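Local coordinates for protein putative acetyltransferase Ta0821 (Thermoplasma acidophilum DSM 1728, PDB 3C26) that is a putative member of the GNAT acetyltransferase family that probably transfers an acyl group, other than an amino-acyl group, to a substrate, at residues 59-64 with 74-79; 82-87 with 119-124; 105-110 with 136-141. All blocks are in the same frame, centred on the assembly; numbering follows the deposited sequence.

From the N terminus, contact 1 comes first: 59-64 leads out of helix 45-58 into strand 62-67, and the hairpin turn brings 74-79 back antiparallel beside it. The chain then turns again, so that strand 85-92 lies along strand 70-79, and a probable hydrogen bond from M86 N to E78 O joins contacts 1 and 2. Contact 2 closes the excursion through helix 101-113, setting 119-124 parallel to 82-87. Contact 3 opens inside that excursion and closes beyond it, so contacts 2 and 3 cross along the chain. Contact 3 alone joins two helices, 101-113 and the end of 129-138, while side chains such as I75, L87 and L120 pack the paired strands on helix 101-113.

Contact 1: 59-64 with 74-79. With EDO (1,2-ethanediol), chain E.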
ATOM      1  N   ASP A  59      15.865  -2.519 -29.859  1.00 28.90           N
ATOM      2  CA  ASP A  59      15.633  -3.894 -30.370  1.00 29.79           C
ATOM      3  C   ASP A  59      14.395  -3.936 -31.261  1.00 29.17           C
ATOM      4  O   ASP A  59      14.072  -4.954 -31.845  1.00 29.16           O
ATOM      5  CB  ASP A  59      15.378  -4.909 -29.250  1.00 31.14           C
ATOM      6  CG  ASP A  59      16.589  -5.165 -28.365  1.00 36.19           C
ATOM      7  OD1 ASP A  59      17.727  -4.746 -28.707  1.00 40.92           O
ATOM      8  OD2 ASP A  59      16.370  -5.811 -27.296  1.00 41.25           O
ATOM      9  N   GLY A  60      13.661  -2.839 -31.294  1.00 27.64           N
ATOM     10  CA  GLY A  60      12.417  -2.775 -32.083  1.00 27.13           C
ATOM     11  C   GLY A  60      11.165  -3.340 -31.434  1.00 25.99           C
ATOM     12  O   GLY A  60      10.225  -3.681 -32.123  1.00 26.62           O
ATOM     13  N   SER A  61      11.139  -3.431 -30.107  1.00 24.32           N
ATOM     14  CA  SER A  61      10.016  -4.062 -29.415  1.00 24.06           C
ATOM     15  C   SER A  61       9.114  -3.029 -28.801  1.00 23.39           C
ATOM     16  O   SER A  61       8.101  -3.354 -28.161  1.00 23.82           O
ATOM     17  CB  SER A  61      10.500  -5.067 -28.358  1.00 23.89           C
ATOM     18  OG  SER A  61      11.312  -4.436 -27.410  1.00 24.86           O
ATOM     19  N   VAL A  62       9.478  -1.770 -29.010  1.00 23.04           N
ATOM     20  CA  VAL A  62       8.679  -0.661 -28.468  1.00 22.65           C
ATOM     21  C   VAL A  62       7.872   0.030 -29.580  1.00 22.48           C
ATOM     22  O   VAL A  62       8.348   0.350 -30.642  1.00 21.57           O
ATOM     23  CB  VAL A  62       9.497   0.342 -27.642  1.00 21.90           C
ATOM     24  CG1 VAL A  62       8.596   1.422 -27.102  1.00 21.25           C
ATOM     25  CG2 VAL A  62      10.205  -0.354 -26.510  1.00 21.75           C
ATOM     26  N   TYR A  63       6.588   0.157 -29.320  1.00 23.75           N
ATOM     27  CA  TYR A  63       5.664   0.838 -30.225  1.00 23.33           C
ATOM     28  C   TYR A  63       5.158   2.084 -29.533  1.00 22.86           C
ATOM     29  O   TYR A  63       5.100   2.167 -28.291  1.00 21.15           O
ATOM     30  CB  TYR A  63       4.520  -0.091 -30.651  1.00 24.20           C
ATOM     31  CG  TYR A  63       4.990  -1.075 -31.696  1.00 26.03           C
ATOM     32  CD1 TYR A  63       5.780  -2.161 -31.350  1.00 30.14           C
ATOM     33  CD2 TYR A  63       4.688  -0.897 -33.017  1.00 26.81           C
ATOM     34  CE1 TYR A  63       6.263  -3.024 -32.319  1.00 30.68           C
ATOM     35  CE2 TYR A  63       5.165  -1.749 -33.976  1.00 30.61           C
ATOM     36  CZ  TYR A  63       5.937  -2.805 -33.628  1.00 31.44           C
ATOM     37  OH  TYR A  63       6.390  -3.641 -34.625  1.00 36.98           O
ATOM     38  N   VAL A  64       4.813   3.057 -30.356  1.00 22.53           N
ATOM     39  CA  VAL A  64       4.378   4.356 -29.870  1.00 22.88           C
ATOM     40  C   VAL A  64       3.156   4.881 -30.567  1.00 24.10           C
ATOM     41  O   VAL A  64       2.801   4.463 -31.676  1.00 24.65           O
ATOM     42  CB  VAL A  64       5.507   5.437 -29.973  1.00 23.70           C
ATOM     43  CG1 VAL A  64       6.732   5.018 -29.108  1.00 21.16           C
ATOM     44  CG2 VAL A  64       5.909   5.717 -31.442  1.00 20.36           C
ATOM     45  N   THR A  74       4.156   4.934 -25.022  1.00 20.93           N
ATOM     46  CA  THR A  74       4.857   3.705 -25.397  1.00 20.22           C
ATOM     47  C   THR A  74       4.108   2.493 -24.924  1.00 20.69           C
ATOM     48  O   THR A  74       3.329   2.536 -23.957  1.00 20.88           O
ATOM     49  CB  THR A  74       6.286   3.628 -24.754  1.00 20.64           C
ATOM     50  OG1 THR A  74       6.185   3.619 -23.306  1.00 19.80           O
ATOM     51  CG2 THR A  74       7.167   4.790 -25.194  1.00 18.36           C
ATOM     52  N   ILE A  75       4.342   1.406 -25.645  1.00 20.53           N
ATOM     53  CA  ILE A  75       3.995   0.075 -25.178  1.00 20.91           C
ATOM     54  C   ILE A  75       5.104  -0.883 -25.646  1.00 21.68           C
ATOM     55  O   ILE A  75       5.546  -0.802 -26.798  1.00 20.93           O
ATOM     56  CB  ILE A  75       2.595  -0.431 -25.680  1.00 21.34           C
ATOM     57  CG1 ILE A  75       2.232  -1.763 -25.048  1.00 23.20           C
ATOM     58  CG2 ILE A  75       2.606  -0.688 -27.192  1.00 17.78           C
ATOM     59  CD1 ILE A  75       1.650  -1.677 -23.728  1.00 26.95           C
ATOM     60  N   HIS A  76       5.542  -1.768 -24.737  1.00 22.56           N
ATOM     61  CA  HIS A  76       6.489  -2.846 -25.077  1.00 23.97           C
ATOM     62  C   HIS A  76       5.731  -4.157 -25.349  1.00 24.33           C
ATOM     63  O   HIS A  76       4.774  -4.474 -24.673  1.00 24.55           O
ATOM     64  CB  HIS A  76       7.511  -3.052 -23.945  1.00 23.41           C
ATOM     65  CG  HIS A  76       8.471  -4.189 -24.178  1.00 24.12           C
ATOM     66  ND1 HIS A  76       8.570  -5.278 -23.328  1.00 21.93           N
ATOM     67  CD2 HIS A  76       9.376  -4.397 -25.166  1.00 18.44           C
ATOM     68  CE1 HIS A  76       9.482  -6.113 -23.804  1.00 22.00           C
ATOM     69  NE2 HIS A  76       9.993  -5.595 -24.910  1.00 18.86           N
HETATM   70  N   MSE A  77       6.166  -4.898 -26.366  1.00 24.43           N
HETATM   71  CA  MSE A  77       5.617  -6.220 -26.659  1.00 25.36           C
HETATM   72  C   MSE A  77       6.747  -7.250 -26.835  1.00 25.50           C
HETATM   73  O   MSE A  77       7.770  -7.000 -27.462  1.00 25.91           O
HETATM   74  CB  MSE A  77       4.844  -6.238 -27.978  1.00 25.64           C
HETATM   75  CG  MSE A  77       3.862  -5.176 -28.181  1.00 29.83           C
HETATM   76 SE   MSE A  77       3.370  -5.155 -30.103  0.75 30.76          SE
HETATM   77  CE  MSE A  77       2.746  -3.327 -30.007  1.00 34.00           C
ATOM     78  N   GLU A  78       6.539  -8.431 -26.302  1.00 25.62           N
ATOM     79  CA  GLU A  78       7.534  -9.455 -26.455  1.00 25.28           C
ATOM     80  C   GLU A  78       6.921 -10.830 -26.532  1.00 25.51           C
ATOM     81  O   GLU A  78       6.255 -11.272 -25.600  1.00 23.87           O
ATOM     82  CB  GLU A  78       8.572  -9.391 -25.325  1.00 25.31           C
ATOM     83  CG  GLU A  78       9.598 -10.480 -25.501  1.00 26.48           C
ATOM     84  CD  GLU A  78      10.824 -10.307 -24.666  1.00 28.82           C
ATOM     85  OE1 GLU A  78      11.199  -9.163 -24.394  1.00 32.58           O
ATOM     86  OE2 GLU A  78      11.410 -11.342 -24.287  1.00 32.71           O
ATOM     87  N   LYS A  79       7.182 -11.494 -27.662  1.00 24.80           N
ATOM     88  CA  LYS A  79       6.663 -12.839 -27.913  1.00 26.40           C
ATOM     89  C   LYS A  79       7.439 -13.799 -27.029  1.00 26.19           C
ATOM     90  O   LYS A  79       8.657 -13.735 -26.941  1.00 25.99           O
ATOM     91  CB  LYS A  79       6.765 -13.214 -29.391  1.00 26.38           C
ATOM     92  CG  LYS A  79       6.078 -14.521 -29.746  1.00 29.52           C
ATOM     93  CD  LYS A  79       5.907 -14.656 -31.205  1.00 34.21           C
ATOM     94  CE  LYS A  79       4.447 -14.476 -31.615  1.00 37.53           C
ATOM     95  NZ  LYS A  79       4.272 -14.559 -33.136  1.00 38.86           N
TER
HETATM   96  C1  EDO E 269       7.420  -7.652 -20.531  1.00 33.03           C
HETATM   97  O1  EDO E 269       8.705  -7.687 -21.136  1.00 32.32           O
HETATM   98  C2  EDO E 269       7.104  -6.229 -20.157  1.00 34.27           C
HETATM   99  O2  EDO E 269       7.051  -5.424 -21.311  1.00 30.93           O
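Y63 and M77 meet where the selenomethionine chain crosses the tyrosine at about a right angle. M77 CE lies 3.5 Å from Y63 CD1, and SE is 4.6 Å from the ring centroid, an oblique Met-aromatic contact. In M77, chi1 (-49°) sets CG anti to the carbonyl carbon, and the extended chain beyond CG ends with CE beside Y63 CB, CG and CD1. Next to it, I75 CG2 packs against Y63 CB at 4.0 Å.

The pairing on the other face is more polar. S61 OG sits at the edge of the H76 imidazole, near its plane and 3.0 Å from CD2, and is hydrogen-bonded to O of W56 in the preceding helix. On a different edge of the same ring, ND1 of H76 is hydrogen-bonded to O2 of an ethanediol, probably from the crystallisation liquor. Further along this face V62 CG1 meets T74 CB, and T74 CG2 meets V64 CG1 at 3.9 Å.

Backbone bonds set these pairs in register. Y63 N gives a nearly straight bond to I75 O (2.9 Å, 175° at the hydrogen), I75 N returns one to Y63 O, and M77 N reaches S61 O at 3.1 Å. One step back, G60 closes helix 45-58 with a Schellman motif at positive phi, and the chain enters the hairpin from there.

In the next shell, W56 stacks on the H76 ring and also touches V62, whereas I75 and M77 meet side chains of helix 101-113. The chemistry thus divides by face: Y63, I75 and M77 give an apolar surface to that helix, and the H76 side combines hydrocarbon packing with an imidazole met at its edge by the S61 hydroxyl and, in this crystal, by an ethanediol.

Contact 2: 82-87 with 119-124; sequences DGSVML and RLRSAV. With NO3 (nitrate ion), chain C; NO3 (nitrate ion), chain D.
The guanidinium of R121 has S84 CB over one face, offset toward the rim, and D82 OD2 at its edge. NH1 donates to the syn lone pair of that oxygen in a nearly straight salt bridge, 2.8 Å long, tip to tip. R119, bent at chi3 (-73°) to place NE, also carries S84 CB over one face; at its edge NE donates to O3 of a nitrate ion, probably from the crystallisation liquor, and NH2 to O2, with D82 O there too. NH1 of R119 and NH2 of R121, both donors, come within 3.1 Å, a closeness that D82 and E263, which bridges R121 NE, probably help offset. D82 OD1 accepts from S84 N, an Asx turn, and from S84 OG; OD2 also takes N of C183. An alanine at D82 would probably leave the paired arginines short of a counter-charge and free the S84 turn to shift.

Backbone bonds such as V85 N to R119 O join strands 85-92 and 119-125 in parallel. Beyond them a water links L87 O to A123 N, consistent with the splay between the parallel central strands of GNAT folds. Helix 101-113 packs against V85, L87 and L120; strands 70-79 and 258-265 flank the pair.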
ATOM      1  N   ASP A  82       5.956 -19.796 -25.246  1.00 24.17           N
ATOM      2  CA  ASP A  82       4.671 -20.529 -25.324  1.00 24.22           C
ATOM      3  C   ASP A  82       3.779 -19.953 -26.448  1.00 23.81           C
ATOM      4  O   ASP A  82       2.680 -20.433 -26.713  1.00 25.04           O
ATOM      5  CB  ASP A  82       3.943 -20.534 -23.975  1.00 23.93           C
ATOM      6  CG  ASP A  82       3.651 -19.147 -23.471  1.00 24.86           C
ATOM      7  OD1 ASP A  82       3.930 -18.183 -24.187  1.00 26.60           O
ATOM      8  OD2 ASP A  82       3.160 -19.006 -22.342  1.00 26.95           O
ATOM      9  N   GLY A  83       4.272 -18.917 -27.100  1.00 24.05           N
ATOM     10  CA  GLY A  83       3.592 -18.334 -28.242  1.00 23.70           C
ATOM     11  C   GLY A  83       2.745 -17.127 -27.863  1.00 23.42           C
ATOM     12  O   GLY A  83       2.178 -16.459 -28.722  1.00 23.32           O
ATOM     13  N   SER A  84       2.663 -16.848 -26.562  1.00 23.93           N
ATOM     14  CA  SER A  84       1.897 -15.676 -26.083  1.00 23.29           C
ATOM     15  C   SER A  84       2.761 -14.441 -26.262  1.00 23.26           C
ATOM     16  O   SER A  84       3.941 -14.539 -26.612  1.00 21.64           O
ATOM     17  CB  SER A  84       1.506 -15.787 -24.619  1.00 23.73           C
ATOM     18  OG  SER A  84       2.643 -15.923 -23.817  1.00 26.87           O
ATOM     19  N   VAL A  85       2.153 -13.282 -26.045  1.00 22.06           N
ATOM     20  CA  VAL A  85       2.873 -12.002 -26.109  1.00 22.28           C
ATOM     21  C   VAL A  85       2.661 -11.277 -24.794  1.00 22.21           C
ATOM     22  O   VAL A  85       1.539 -11.028 -24.381  1.00 22.76           O
ATOM     23  CB  VAL A  85       2.417 -11.104 -27.323  1.00 22.85           C
ATOM     24  CG1 VAL A  85       3.077  -9.728 -27.282  1.00 21.80           C
ATOM     25  CG2 VAL A  85       2.681 -11.830 -28.635  1.00 20.81           C
HETATM   26  N   MSE A  86       3.767 -10.902 -24.173  1.00 23.13           N
HETATM   27  CA  MSE A  86       3.738 -10.124 -22.944  1.00 22.41           C
HETATM   28  C   MSE A  86       3.788  -8.679 -23.313  1.00 22.14           C
HETATM   29  O   MSE A  86       4.581  -8.247 -24.134  1.00 22.01           O
HETATM   30  CB  MSE A  86       4.959 -10.397 -22.061  1.00 22.09           C
HETATM   31  CG  MSE A  86       4.839  -9.853 -20.702  1.00 19.89           C
HETATM   32 SE   MSE A  86       3.678 -10.886 -19.577  0.75 20.73          SE
HETATM   33  CE  MSE A  86       3.865 -10.004 -17.884  1.00 22.27           C
ATOM     34  N   LEU A  87       2.945  -7.936 -22.643  1.00 22.41           N
ATOM     35  CA  LEU A  87       2.870  -6.503 -22.843  1.00 22.39           C
ATOM     36  C   LEU A  87       3.197  -5.826 -21.553  1.00 22.66           C
ATOM     37  O   LEU A  87       2.850  -6.308 -20.450  1.00 22.55           O
ATOM     38  CB  LEU A  87       1.472  -6.093 -23.234  1.00 22.35           C
ATOM     39  CG  LEU A  87       0.885  -6.754 -24.483  1.00 21.92           C
ATOM     40  CD1 LEU A  87      -0.560  -6.368 -24.561  1.00 25.27           C
ATOM     41  CD2 LEU A  87       1.686  -6.384 -25.791  1.00 18.05           C
ATOM     42  N   ARG A 119      -2.819 -15.334 -27.313  1.00 24.60           N
ATOM     43  CA  ARG A 119      -2.809 -14.765 -25.949  1.00 24.17           C
ATOM     44  C   ARG A 119      -1.886 -13.583 -25.715  1.00 23.18           C
ATOM     45  O   ARG A 119      -0.718 -13.556 -26.129  1.00 22.66           O
ATOM     46  CB  ARG A 119      -2.424 -15.852 -24.907  1.00 25.16           C
ATOM     47  CG  ARG A 119      -3.285 -17.137 -24.939  1.00 26.57           C
ATOM     48  CD  ARG A 119      -2.643 -18.313 -24.152  1.00 33.15           C
ATOM     49  NE  ARG A 119      -1.493 -18.870 -24.888  1.00 40.85           N
ATOM     50  CZ  ARG A 119      -0.640 -19.810 -24.446  1.00 44.04           C
ATOM     51  NH1 ARG A 119      -0.761 -20.347 -23.233  1.00 43.82           N
ATOM     52  NH2 ARG A 119       0.359 -20.210 -25.229  1.00 42.99           N
ATOM     53  N   LEU A 120      -2.432 -12.639 -24.966  1.00 21.43           N
ATOM     54  CA  LEU A 120      -1.706 -11.471 -24.484  1.00 21.34           C
ATOM     55  C   LEU A 120      -1.741 -11.550 -22.969  1.00 21.40           C
ATOM     56  O   LEU A 120      -2.740 -11.954 -22.375  1.00 20.90           O
ATOM     57  CB  LEU A 120      -2.367 -10.152 -24.896  1.00 21.27           C
ATOM     58  CG  LEU A 120      -2.714  -9.931 -26.363  1.00 20.47           C
ATOM     59  CD1 LEU A 120      -3.513  -8.614 -26.539  1.00 18.52           C
ATOM     60  CD2 LEU A 120      -1.456  -9.994 -27.268  1.00 18.22           C
ATOM     61  N   ARG A 121      -0.622 -11.169 -22.374  1.00 21.21           N
ATOM     62  CA  ARG A 121      -0.494 -11.075 -20.921  1.00 21.15           C
ATOM     63  C   ARG A 121       0.111  -9.747 -20.524  1.00 21.02           C
ATOM     64  O   ARG A 121       0.842  -9.115 -21.291  1.00 19.53           O
ATOM     65  CB  ARG A 121       0.342 -12.226 -20.346  1.00 21.09           C
ATOM     66  CG  ARG A 121      -0.213 -13.570 -20.648  1.00 22.16           C
ATOM     67  CD  ARG A 121       0.478 -14.660 -19.936  1.00 26.57           C
ATOM     68  NE  ARG A 121      -0.081 -15.946 -20.349  1.00 26.98           N
ATOM     69  CZ  ARG A 121       0.603 -16.939 -20.912  1.00 24.05           C
ATOM     70  NH1 ARG A 121       1.887 -16.868 -21.023  1.00 22.51           N
ATOM     71  NH2 ARG A 121      -0.010 -18.050 -21.276  1.00 26.78           N
ATOM     72  N   SER A 122      -0.182  -9.362 -19.285  1.00 21.81           N
ATOM     73  CA  SER A 122       0.335  -8.125 -18.718  1.00 22.21           C
ATOM     74  C   SER A 122       0.293  -8.183 -17.195  1.00 22.42           C
ATOM     75  O   SER A 122      -0.618  -8.782 -16.593  1.00 21.11           O
ATOM     76  CB  SER A 122      -0.470  -6.911 -19.229  1.00 23.37           C
ATOM     77  OG  SER A 122       0.215  -5.671 -19.056  1.00 27.44           O
ATOM     78  N   ALA A 123       1.260  -7.482 -16.598  1.00 20.64           N
ATOM     79  CA  ALA A 123       1.353  -7.400 -15.182  1.00 21.14           C
ATOM     80  C   ALA A 123       0.860  -6.032 -14.701  1.00 21.26           C
ATOM     81  O   ALA A 123       1.295  -4.974 -15.188  1.00 21.27           O
ATOM     82  CB  ALA A 123       2.799  -7.696 -14.704  1.00 20.66           C
ATOM     83  N   VAL A 124      -0.069  -6.076 -13.749  1.00 21.82           N
ATOM     84  CA  VAL A 124      -0.681  -4.869 -13.166  1.00 21.45           C
ATOM     85  C   VAL A 124      -0.669  -4.885 -11.625  1.00 21.15           C
ATOM     86  O   VAL A 124      -1.037  -5.866 -11.016  1.00 18.51           O
ATOM     87  CB  VAL A 124      -2.145  -4.690 -13.642  1.00 22.16           C
ATOM     88  CG1 VAL A 124      -2.665  -3.360 -13.224  1.00 22.96           C
ATOM     89  CG2 VAL A 124      -2.242  -4.911 -15.176  1.00 20.35           C
TER
HETATM   90  N   NO3 C 267      -0.281 -18.431 -28.204  1.00 37.70           N
HETATM   91  O1  NO3 C 267      -0.258 -18.171 -29.559  1.00 36.60           O
HETATM   92  O2  NO3 C 267       0.347 -19.563 -27.714  1.00 39.66           O
HETATM   93  O3  NO3 C 267      -0.930 -17.603 -27.308  1.00 38.70           O
HETATM   94  N   NO3 D 268      -0.688  -2.658 -18.452  1.00 47.62           N
HETATM   95  O1  NO3 D 268       0.025  -2.433 -19.620  1.00 47.15           O
HETATM   96  O2  NO3 D 268      -0.184  -3.538 -17.485  1.00 46.53           O
HETATM   97  O3  NO3 D 268      -1.886  -1.966 -18.227  1.00 48.85           O
HETATM   98  O   HOH W   1       3.535  -6.283 -18.073  1.00 19.69           O

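Contact 3: 105-110 with 136-141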
ATOM      1  N   ILE A 105      -3.622   3.127 -26.952  1.00 23.10           N
ATOM      2  CA  ILE A 105      -2.432   2.343 -27.319  1.00 24.00           C
ATOM      3  C   ILE A 105      -2.708   0.859 -27.131  1.00 23.77           C
ATOM      4  O   ILE A 105      -2.266   0.066 -27.903  1.00 25.01           O
ATOM      5  CB  ILE A 105      -1.110   2.789 -26.628  1.00 24.02           C
ATOM      6  CG1 ILE A 105       0.039   2.308 -27.515  1.00 23.90           C
ATOM      7  CG2 ILE A 105      -0.987   2.306 -25.139  1.00 24.21           C
ATOM      8  CD1 ILE A 105       1.350   2.970 -27.232  1.00 23.75           C
HETATM    9  N   MSE A 106      -3.490   0.507 -26.134  1.00 24.83           N
HETATM   10  CA  MSE A 106      -3.858  -0.906 -25.885  1.00 24.10           C
HETATM   11  C   MSE A 106      -4.781  -1.438 -26.988  1.00 24.01           C
HETATM   12  O   MSE A 106      -4.643  -2.590 -27.493  1.00 23.60           O
HETATM   13  CB  MSE A 106      -4.540  -1.076 -24.512  1.00 25.31           C
HETATM   14  CG  MSE A 106      -3.566  -0.960 -23.326  1.00 26.68           C
HETATM   15 SE   MSE A 106      -2.247  -2.425 -23.370  0.75 30.43          SE
HETATM   16  CE  MSE A 106      -3.537  -3.898 -23.368  1.00 24.98           C
ATOM     17  N   GLN A 107      -5.740  -0.611 -27.369  1.00 22.64           N
ATOM     18  CA  GLN A 107      -6.631  -0.992 -28.496  1.00 22.89           C
ATOM     19  C   GLN A 107      -5.849  -1.164 -29.814  1.00 22.58           C
ATOM     20  O   GLN A 107      -6.113  -2.084 -30.586  1.00 21.42           O
ATOM     21  CB  GLN A 107      -7.771  -0.012 -28.676  1.00 22.56           C
ATOM     22  CG  GLN A 107      -8.675   0.084 -27.478  1.00 26.10           C
ATOM     23  CD  GLN A 107      -9.741   1.146 -27.639  1.00 28.89           C
ATOM     24  OE1 GLN A 107      -9.439   2.343 -27.768  1.00 36.05           O
ATOM     25  NE2 GLN A 107     -10.976   0.735 -27.582  1.00 28.20           N
ATOM     26  N   GLU A 108      -4.895  -0.273 -30.077  1.00 22.79           N
ATOM     27  CA  GLU A 108      -4.089  -0.414 -31.276  1.00 23.01           C
ATOM     28  C   GLU A 108      -3.276  -1.666 -31.169  1.00 23.01           C
ATOM     29  O   GLU A 108      -3.104  -2.397 -32.144  1.00 24.02           O
ATOM     30  CB  GLU A 108      -3.135   0.761 -31.459  1.00 23.94           C
ATOM     31  CG  GLU A 108      -3.829   2.022 -31.675  1.00 26.45           C
ATOM     32  CD  GLU A 108      -4.335   2.174 -33.091  1.00 31.16           C
ATOM     33  OE1 GLU A 108      -3.977   1.354 -33.973  1.00 33.19           O
ATOM     34  OE2 GLU A 108      -5.079   3.152 -33.327  1.00 34.32           O
ATOM     35  N   THR A 109      -2.728  -1.892 -29.980  1.00 23.16           N
ATOM     36  CA  THR A 109      -1.936  -3.111 -29.729  1.00 21.97           C
ATOM     37  C   THR A 109      -2.773  -4.413 -29.935  1.00 22.63           C
ATOM     38  O   THR A 109      -2.314  -5.373 -30.569  1.00 20.73           O
ATOM     39  CB  THR A 109      -1.270  -3.085 -28.331  1.00 22.61           C
ATOM     40  OG1 THR A 109      -0.371  -1.972 -28.259  1.00 21.43           O
ATOM     41  CG2 THR A 109      -0.473  -4.379 -28.021  1.00 19.65           C
ATOM     42  N   ILE A 110      -4.013  -4.448 -29.446  1.00 22.56           N
ATOM     43  CA  ILE A 110      -4.816  -5.687 -29.578  1.00 22.52           C
ATOM     44  C   ILE A 110      -5.054  -5.990 -31.037  1.00 22.70           C
ATOM     45  O   ILE A 110      -4.964  -7.136 -31.483  1.00 22.99           O
ATOM     46  CB  ILE A 110      -6.151  -5.613 -28.786  1.00 22.33           C
ATOM     47  CG1 ILE A 110      -5.819  -5.613 -27.277  1.00 23.32           C
ATOM     48  CG2 ILE A 110      -7.100  -6.781 -29.160  1.00 22.64           C
ATOM     49  CD1 ILE A 110      -6.874  -5.002 -26.405  1.00 19.23           C
ATOM     50  N   HIS A 136      -9.520  -4.888 -17.630  1.00 23.17           N
ATOM     51  CA  HIS A 136     -10.761  -5.613 -17.438  1.00 23.26           C
ATOM     52  C   HIS A 136     -11.713  -5.238 -18.543  1.00 23.27           C
ATOM     53  O   HIS A 136     -12.277  -6.074 -19.228  1.00 22.65           O
ATOM     54  CB  HIS A 136     -11.402  -5.261 -16.086  1.00 24.20           C
ATOM     55  CG  HIS A 136     -12.671  -5.996 -15.841  1.00 27.41           C
ATOM     56  ND1 HIS A 136     -13.915  -5.479 -16.155  1.00 32.25           N
ATOM     57  CD2 HIS A 136     -12.886  -7.256 -15.399  1.00 30.91           C
ATOM     58  CE1 HIS A 136     -14.840  -6.377 -15.866  1.00 32.24           C
ATOM     59  NE2 HIS A 136     -14.238  -7.462 -15.406  1.00 31.02           N
ATOM     60  N   ARG A 137     -11.891  -3.938 -18.697  1.00 23.75           N
ATOM     61  CA  ARG A 137     -12.787  -3.388 -19.728  1.00 24.52           C
ATOM     62  C   ARG A 137     -12.436  -3.882 -21.129  1.00 25.01           C
ATOM     63  O   ARG A 137     -13.309  -4.091 -21.991  1.00 24.58           O
ATOM     64  CB  ARG A 137     -12.689  -1.886 -19.758  1.00 25.47           C
ATOM     65  CG  ARG A 137     -13.778  -1.270 -20.571  1.00 30.46           C
ATOM     66  CD  ARG A 137     -13.469   0.178 -20.854  1.00 33.95           C
ATOM     67  NE  ARG A 137     -13.199   0.922 -19.621  1.00 37.24           N
ATOM     68  N   LEU A 138     -11.143  -4.092 -21.336  1.00 24.13           N
ATOM     69  CA  LEU A 138     -10.641  -4.531 -22.657  1.00 24.65           C
ATOM     70  C   LEU A 138     -10.774  -6.037 -22.851  1.00 24.39           C
ATOM     71  O   LEU A 138     -10.584  -6.562 -23.957  1.00 26.87           O
ATOM     72  CB  LEU A 138      -9.220  -4.057 -22.879  1.00 23.46           C
ATOM     73  CG  LEU A 138      -9.014  -2.548 -23.104  1.00 25.72           C
ATOM     74  CD1 LEU A 138      -7.543  -2.310 -23.251  1.00 23.53           C
ATOM     75  CD2 LEU A 138      -9.744  -1.998 -24.326  1.00 26.30           C
ATOM     76  N   GLY A 139     -11.185  -6.728 -21.796  1.00 23.77           N
ATOM     77  CA  GLY A 139     -11.460  -8.165 -21.898  1.00 23.62           C
ATOM     78  C   GLY A 139     -10.386  -9.137 -21.417  1.00 22.34           C
ATOM     79  O   GLY A 139     -10.398 -10.329 -21.703  1.00 23.17           O
ATOM     80  N   PHE A 140      -9.451  -8.597 -20.675  1.00 22.36           N
ATOM     81  CA  PHE A 140      -8.478  -9.400 -19.952  1.00 21.04           C
ATOM     82  C   PHE A 140      -9.143  -9.928 -18.670  1.00 20.94           C
ATOM     83  O   PHE A 140     -10.090  -9.349 -18.158  1.00 18.18           O
ATOM     84  CB  PHE A 140      -7.300  -8.552 -19.521  1.00 21.61           C
ATOM     85  CG  PHE A 140      -6.366  -8.141 -20.626  1.00 20.35           C
ATOM     86  CD1 PHE A 140      -6.706  -7.157 -21.517  1.00 23.85           C
ATOM     87  CD2 PHE A 140      -5.098  -8.686 -20.704  1.00 23.76           C
ATOM     88  CE1 PHE A 140      -5.822  -6.744 -22.489  1.00 23.63           C
ATOM     89  CE2 PHE A 140      -4.200  -8.276 -21.678  1.00 21.87           C
ATOM     90  CZ  PHE A 140      -4.592  -7.296 -22.588  1.00 22.83           C
ATOM     91  N   HIS A 141      -8.623 -11.042 -18.183  1.00 21.37           N
ATOM     92  CA  HIS A 141      -9.013 -11.606 -16.889  1.00 22.72           C
ATOM     93  C   HIS A 141      -7.783 -11.984 -16.084  1.00 23.02           C
ATOM     94  O   HIS A 141      -6.793 -12.392 -16.629  1.00 22.02           O
ATOM     95  CB  HIS A 141      -9.975 -12.793 -17.037  1.00 23.98           C
ATOM     96  CG  HIS A 141      -9.585 -13.758 -18.110  1.00 28.15           C
ATOM     97  ND1 HIS A 141     -10.133 -13.709 -19.382  1.00 31.96           N
ATOM     98  CD2 HIS A 141      -8.710 -14.796 -18.106  1.00 28.74           C
ATOM     99  CE1 HIS A 141      -9.583 -14.662 -20.122  1.00 34.19           C
ATOM    100  NE2 HIS A 141      -8.727 -15.339 -19.367  1.00 30.68           N
TER
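Q107 and L138 mark the nearest backbone approach, their CA atoms 7.9 Å apart where helix 101-113 passes the C-terminal end of helix 129-138, and side chains alone bridge the gap.

L138 does most of the reaching. Its CD1 presses on M106 CB at 3.5 Å, tighter than usual for two carbons, and meets I110 CD1 one helical turn on. The other branch, CD2, lies 3.9 Å from Q107 CG, the two side chains crossing at about a right angle; the leucine therefore has one methyl toward the buried side of the helix and one toward its exposed flank.

F140 makes the second point of contact. M106 is bent at chi2 and again at chi3 (-64° and -56°), and its CE ends 3.6 Å from F140 CZ, an oblique approach to the ring. I110 CD1 comes to 4.4 Å from F140 CE1, also obliquely. Between the two apolar residues G139, at positive phi, ends the helix in a Schellman motif, so the chain turns out of it and F140 can follow L138 onto the same neighbour.

The F140 ring meets that of Y264, and its side chain also touches W262, both of strand 258-265; the chain continues as strand 141-153. M106 also packs on I75, L87 and L90, so helix 101-113 packs on strands 70-79 and 85-92 and, on an adjacent flank, on the end of helix 129-138.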